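Local coordinates for surface layer protein (Geobacillus stearothermophilus, PDB 4UJ7) that self-assembles as a surface-layer protein, probably to build the crystalline coat of the bacterial cell, here represented by two Big-like domains, at residues L15-K29 with I91-V105. Sequence-based numbering, arbitrary orientation. Where two conformers were deposited one is given.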
loop_
_atom_site.group_PDB
_atom_site.type_symbol
_atom_site.label_atom_id
_atom_site.label_comp_id
_atom_site.label_asym_id
_atom_site.label_seq_id
_atom_site.Cartn_x
_atom_site.Cartn_y
_atom_site.Cartn_z
ATOM N N LEU A 15 7.290 1.354 23.585
ATOM C CA LEU A 15 6.190 0.920 22.693
ATOM C C LEU A 15 4.853 0.804 23.436
ATOM O O LEU A 15 4.780 0.111 24.450
ATOM C CB LEU A 15 6.511 -0.420 22.016
ATOM C CG LEU A 15 5.433 -0.956 21.055
ATOM C CD1 LEU A 15 5.252 -0.050 19.837
ATOM C CD2 LEU A 15 5.744 -2.380 20.604
ATOM N N GLU A 16 3.816 1.474 22.932
ATOM C CA GLU A 16 2.473 1.447 23.527
ATOM C C GLU A 16 1.408 0.780 22.637
ATOM O O GLU A 16 0.575 0.012 23.127
ATOM C CB GLU A 16 2.055 2.880 23.875
ATOM C CG GLU A 16 0.704 2.999 24.586
ATOM C CD GLU A 16 0.812 2.887 26.094
ATOM O OE1 GLU A 16 1.937 2.743 26.614
ATOM O OE2 GLU A 16 -0.240 2.961 26.773
ATOM N N THR A 17 1.430 1.082 21.332
ATOM C CA THR A 17 0.371 0.682 20.401
ATOM C C THR A 17 1.059 0.187 19.116
ATOM O O THR A 17 1.943 0.883 18.591
ATOM C CB THR A 17 -0.547 1.894 20.065
ATOM O OG1 THR A 17 -1.147 2.402 21.272
ATOM C CG2 THR A 17 -1.670 1.528 19.080
ATOM N N ILE A 18 0.655 -0.994 18.638
ATOM C CA ILE A 18 0.959 -1.421 17.259
ATOM C C ILE A 18 -0.231 -0.987 16.419
ATOM O O ILE A 18 -1.188 -1.752 16.264
ATOM C CB ILE A 18 1.195 -2.940 17.127
ATOM C CG1 ILE A 18 2.302 -3.368 18.087
ATOM C CG2 ILE A 18 1.571 -3.343 15.684
ATOM C CD1 ILE A 18 2.496 -4.871 18.178
ATOM N N ALA A 19 -0.177 0.235 15.895
ATOM C CA ALA A 19 -1.278 0.762 15.105
ATOM C C ALA A 19 -1.373 0.071 13.735
ATOM O O ALA A 19 -0.353 -0.308 13.154
ATOM C CB ALA A 19 -1.145 2.273 14.941
ATOM N N VAL A 20 -2.603 -0.130 13.275
ATOM C CA VAL A 20 -2.856 -0.775 12.000
ATOM C C VAL A 20 -3.948 -0.028 11.241
ATOM O O VAL A 20 -4.867 0.522 11.856
ATOM C CB VAL A 20 -3.170 -2.281 12.169
ATOM C CG1 VAL A 20 -4.473 -2.533 12.931
ATOM C CG2 VAL A 20 -3.135 -2.993 10.837
ATOM N N ASP A 21 -3.828 0.007 9.916
ATOM C CA ASP A 21 -4.811 0.709 9.089
ATOM C C ASP A 21 -5.904 -0.183 8.492
ATOM O O ASP A 21 -6.610 0.208 7.542
ATOM C CB ASP A 21 -4.113 1.603 8.053
ATOM C CG ASP A 21 -3.541 0.833 6.884
ATOM O OD1 ASP A 21 -3.486 -0.399 6.936
ATOM O OD2 ASP A 21 -3.128 1.475 5.905
ATOM N N SER A 22 -6.047 -1.374 9.062
ATOM C CA SER A 22 -7.053 -2.362 8.671
ATOM C C SER A 22 -7.733 -2.889 9.915
ATOM O O SER A 22 -7.083 -3.045 10.942
ATOM C CB SER A 22 -6.375 -3.539 7.959
ATOM O OG SER A 22 -7.317 -4.552 7.611
ATOM N N THR A 23 -9.032 -3.186 9.818
ATOM C CA THR A 23 -9.728 -3.910 10.892
ATOM C C THR A 23 -9.943 -5.365 10.505
ATOM O O THR A 23 -10.606 -6.128 11.219
ATOM C CB THR A 23 -11.104 -3.297 11.237
ATOM O OG1 THR A 23 -11.947 -3.374 10.084
ATOM C CG2 THR A 23 -10.973 -1.852 11.746
ATOM N N GLY A 24 -9.365 -5.762 9.373
ATOM C CA GLY A 24 -9.523 -7.135 8.896
ATOM C C GLY A 24 -9.265 -7.231 7.414
ATOM O O GLY A 24 -9.627 -6.341 6.639
ATOM N N VAL A 25 -8.607 -8.314 7.019
ATOM C CA VAL A 25 -8.296 -8.530 5.630
ATOM C C VAL A 25 -9.379 -9.396 5.010
ATOM O O VAL A 25 -9.792 -10.376 5.609
ATOM C CB VAL A 25 -6.911 -9.193 5.502
ATOM C CG1 VAL A 25 -6.642 -9.637 4.077
ATOM C CG2 VAL A 25 -5.831 -8.221 5.976
ATOM N N SER A 26 -9.820 -9.014 3.815
ATOM C CA SER A 26 -10.849 -9.740 3.066
ATOM C C SER A 26 -10.323 -9.974 1.662
ATOM O O SER A 26 -10.220 -9.044 0.869
ATOM C CB SER A 26 -12.113 -8.886 2.978
ATOM O OG SER A 26 -12.490 -8.380 4.241
ATOM N N VAL A 27 -9.995 -11.218 1.347
ATOM C CA VAL A 27 -9.307 -11.510 0.095
ATOM C C VAL A 27 -9.813 -12.804 -0.554
ATOM O O VAL A 27 -10.143 -13.748 0.152
ATOM C CB VAL A 27 -7.766 -11.524 0.332
ATOM C CG1 VAL A 27 -7.308 -12.650 1.266
ATOM C CG2 VAL A 27 -7.019 -11.536 -0.981
ATOM N N ALA A 28 -9.885 -12.833 -1.884
ATOM C CA ALA A 28 -10.187 -14.082 -2.593
ATOM C C ALA A 28 -9.006 -15.045 -2.556
ATOM O O ALA A 28 -7.855 -14.633 -2.531
ATOM C CB ALA A 28 -10.614 -13.810 -4.030
ATOM N N LYS A 29 -9.303 -16.341 -2.530
ATOM C CA LYS A 29 -8.284 -17.367 -2.758
ATOM C C LYS A 29 -7.437 -17.010 -3.985
ATOM O O LYS A 29 -7.984 -16.694 -5.044
ATOM C CB LYS A 29 -8.957 -18.733 -2.961
ATOM C CG LYS A 29 -8.006 -19.871 -3.350
ATOM C CD LYS A 29 -8.772 -21.104 -3.822
ATOM C CE LYS A 29 -9.727 -21.605 -2.751
ATOM N NZ LYS A 29 -10.778 -22.527 -3.277
ATOM N N ILE A 91 0.532 -9.925 15.030
ATOM C CA ILE A 91 1.677 -9.038 14.890
ATOM C C ILE A 91 2.188 -8.781 16.300
ATOM O O ILE A 91 1.430 -8.308 17.151
ATOM C CB ILE A 91 1.236 -7.730 14.201
ATOM C CG1 ILE A 91 0.633 -8.044 12.829
ATOM C CG2 ILE A 91 2.393 -6.784 14.099
ATOM C CD1 ILE A 91 -0.387 -7.024 12.388
ATOM N N LYS A 92 3.457 -9.101 16.557
ATOM C CA LYS A 92 4.022 -9.004 17.909
ATOM C C LYS A 92 5.318 -8.209 17.922
ATOM O O LYS A 92 6.180 -8.352 17.023
ATOM C CB LYS A 92 4.278 -10.403 18.490
ATOM C CG LYS A 92 4.363 -10.494 20.013
ATOM C CD LYS A 92 4.203 -11.948 20.486
ATOM C CE LYS A 92 2.758 -12.442 20.385
ATOM N NZ LYS A 92 2.524 -13.927 20.385
ATOM N N SER A 93 5.470 -7.388 18.951
ATOM C CA SER A 93 6.722 -6.701 19.239
ATOM C C SER A 93 6.892 -6.594 20.751
ATOM O O SER A 93 6.091 -5.937 21.408
ATOM C CB SER A 93 6.724 -5.312 18.619
ATOM O OG SER A 93 8.006 -4.739 18.760
ATOM N N GLY A 94 7.914 -7.250 21.302
ATOM C CA GLY A 94 8.082 -7.294 22.744
ATOM C C GLY A 94 6.842 -7.867 23.394
ATOM O O GLY A 94 6.386 -8.928 23.002
ATOM N N THR A 95 6.282 -7.126 24.353
ATOM C CA THR A 95 5.108 -7.569 25.105
ATOM C C THR A 95 3.793 -7.196 24.434
ATOM O O THR A 95 2.718 -7.539 24.948
ATOM C CB THR A 95 5.077 -6.957 26.530
ATOM O OG1 THR A 95 5.062 -5.531 26.435
ATOM C CG2 THR A 95 6.294 -7.382 27.332
ATOM N N LYS A 96 3.863 -6.505 23.298
ATOM C CA LYS A 96 2.664 -5.950 22.650
ATOM C C LYS A 96 2.264 -6.803 21.469
ATOM O O LYS A 96 3.125 -7.338 20.771
ATOM C CB LYS A 96 2.895 -4.494 22.206
ATOM C CG LYS A 96 3.382 -3.549 23.299
ATOM C CD LYS A 96 2.320 -3.312 24.360
ATOM C CE LYS A 96 2.893 -2.538 25.535
ATOM N NZ LYS A 96 1.966 -2.604 26.708
ATOM N N GLU A 97 0.962 -6.956 21.255
ATOM C CA GLU A 97 0.458 -7.710 20.106
ATOM C C GLU A 97 -0.875 -7.202 19.598
ATOM O O GLU A 97 -1.693 -6.691 20.367
ATOM C CB GLU A 97 0.320 -9.204 20.426
ATOM C CG GLU A 97 -0.776 -9.559 21.417
ATOM C CD GLU A 97 -1.218 -11.010 21.308
ATOM O OE1 GLU A 97 -0.350 -11.887 21.091
ATOM O OE2 GLU A 97 -2.437 -11.275 21.440
ATOM N N VAL A 98 -1.081 -7.343 18.291
ATOM C CA VAL A 98 -2.393 -7.144 17.674
ATOM C C VAL A 98 -2.742 -8.348 16.805
ATOM O O VAL A 98 -1.907 -8.807 16.009
ATOM C CB VAL A 98 -2.436 -5.851 16.835
ATOM C CG1 VAL A 98 -3.809 -5.650 16.191
ATOM C CG2 VAL A 98 -2.084 -4.663 17.712
ATOM N N LYS A 99 -3.958 -8.884 16.977
ATOM C CA LYS A 99 -4.470 -9.974 16.149
ATOM C C LYS A 99 -5.460 -9.405 15.134
ATOM O O LYS A 99 -6.494 -8.845 15.521
ATOM C CB LYS A 99 -5.113 -11.067 17.013
ATOM C CG LYS A 99 -4.077 -11.847 17.817
ATOM C CD LYS A 99 -4.695 -12.984 18.620
ATOM C CE LYS A 99 -3.634 -13.831 19.326
ATOM N NZ LYS A 99 -3.020 -14.860 18.425
ATOM N N VAL A 100 -5.132 -9.531 13.848
ATOM C CA VAL A 100 -5.920 -8.928 12.758
ATOM C C VAL A 100 -6.698 -10.053 12.076
ATOM O O VAL A 100 -6.085 -11.028 11.610
ATOM C CB VAL A 100 -4.998 -8.250 11.718
ATOM C CG1 VAL A 100 -5.820 -7.673 10.565
ATOM C CG2 VAL A 100 -4.147 -7.156 12.349
ATOM N N PRO A 101 -8.039 -9.952 12.032
ATOM C CA PRO A 101 -8.858 -10.937 11.352
ATOM C C PRO A 101 -8.498 -11.079 9.876
ATOM O O PRO A 101 -8.110 -10.096 9.237
ATOM C CB PRO A 101 -10.285 -10.351 11.474
ATOM C CG PRO A 101 -10.233 -9.485 12.681
ATOM C CD PRO A 101 -8.852 -8.922 12.722
ATOM N N VAL A 102 -8.593 -12.311 9.366
ATOM C CA VAL A 102 -8.417 -12.608 7.938
ATOM C C VAL A 102 -9.529 -13.522 7.448
ATOM O O VAL A 102 -9.794 -14.547 8.067
ATOM C CB VAL A 102 -7.077 -13.328 7.641
ATOM C CG1 VAL A 102 -6.923 -13.595 6.150
ATOM C CG2 VAL A 102 -5.898 -12.515 8.135
ATOM N N ASN A 103 -10.159 -13.140 6.340
ATOM C CA ASN A 103 -11.158 -13.979 5.695
ATOM C C ASN A 103 -10.779 -14.192 4.231
ATOM O O ASN A 103 -10.578 -13.226 3.466
ATOM C CB ASN A 103 -12.555 -13.352 5.835
ATOM C CG ASN A 103 -13.675 -14.336 5.553
ATOM O OD1 ASN A 103 -13.568 -15.529 5.850
ATOM N ND2 ASN A 103 -14.764 -13.835 4.983
ATOM N N VAL A 104 -10.650 -15.463 3.854
ATOM C CA VAL A 104 -10.336 -15.847 2.482
ATOM C C VAL A 104 -11.593 -16.445 1.883
ATOM O O VAL A 104 -12.160 -17.381 2.436
ATOM C CB VAL A 104 -9.167 -16.859 2.403
ATOM C CG1 VAL A 104 -8.819 -17.153 0.949
ATOM C CG2 VAL A 104 -7.934 -16.326 3.125
ATOM N N VAL A 105 -12.038 -15.871 0.773
ATOM C CA VAL A 105 -13.326 -16.237 0.173
ATOM C C VAL A 105 -13.151 -16.725 -1.263
ATOM O O VAL A 105 -12.067 -16.628 -1.841
ATOM C CB VAL A 105 -14.316 -15.050 0.207
ATOM C CG1 VAL A 105 -14.556 -14.589 1.638
ATOM C CG2 VAL A 105 -13.821 -13.893 -0.661
HETATM O O HOH W 1 3.560 0.233 27.221
#
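Lys96 lays its side chain along Leu15, the two running past each other in opposite directions. Its CB sits against Leu15 CD2 and Ile18 CD1, and Lys96 CG is 3.8 Å from Leu15 CD2. The bend at chi2 (-68°) then turns the chain along the backbone of 15-29: CD passes the carbonyl of Glu16, and Lys96 CE comes to 3.4 Å from Leu15 O. At the tip, Lys96 NZ makes a weak hydrogen bond to a water; that water donates to both Leu15 O and Glu16 OE1, linking ammonium and carboxylate indirectly. With an alanine here, Leu15 would probably lose the cover of CG, its carbonyl that of CE, and the water its weak lysine partner.

Further in, Ile18 points CD1 at the hairpin backbone, 3.6 Å from Lys96 O, while Ile18 CG2 meets Ile91 CG2 at 3.9 Å. Beyond the ST turn at Ser22, the contact becomes true parallel pairing: Val25 N donates to Pro101 O (2.9 Å), and four more backbone bonds continue the ladder to Lys29.

The first strand is thus split, as in many immunoglobulin-like sandwiches: 15-20 edges one sheet beside strand 32-41, whereas 25-28 joins the other beside 96-105. Ile18 is buried between the sheets, beside Val37 of its own sheet, while Leu15, partly exposed, touches Phe47 in a loop; Val25 and Val102 both rest on Val79 of strand 74-81.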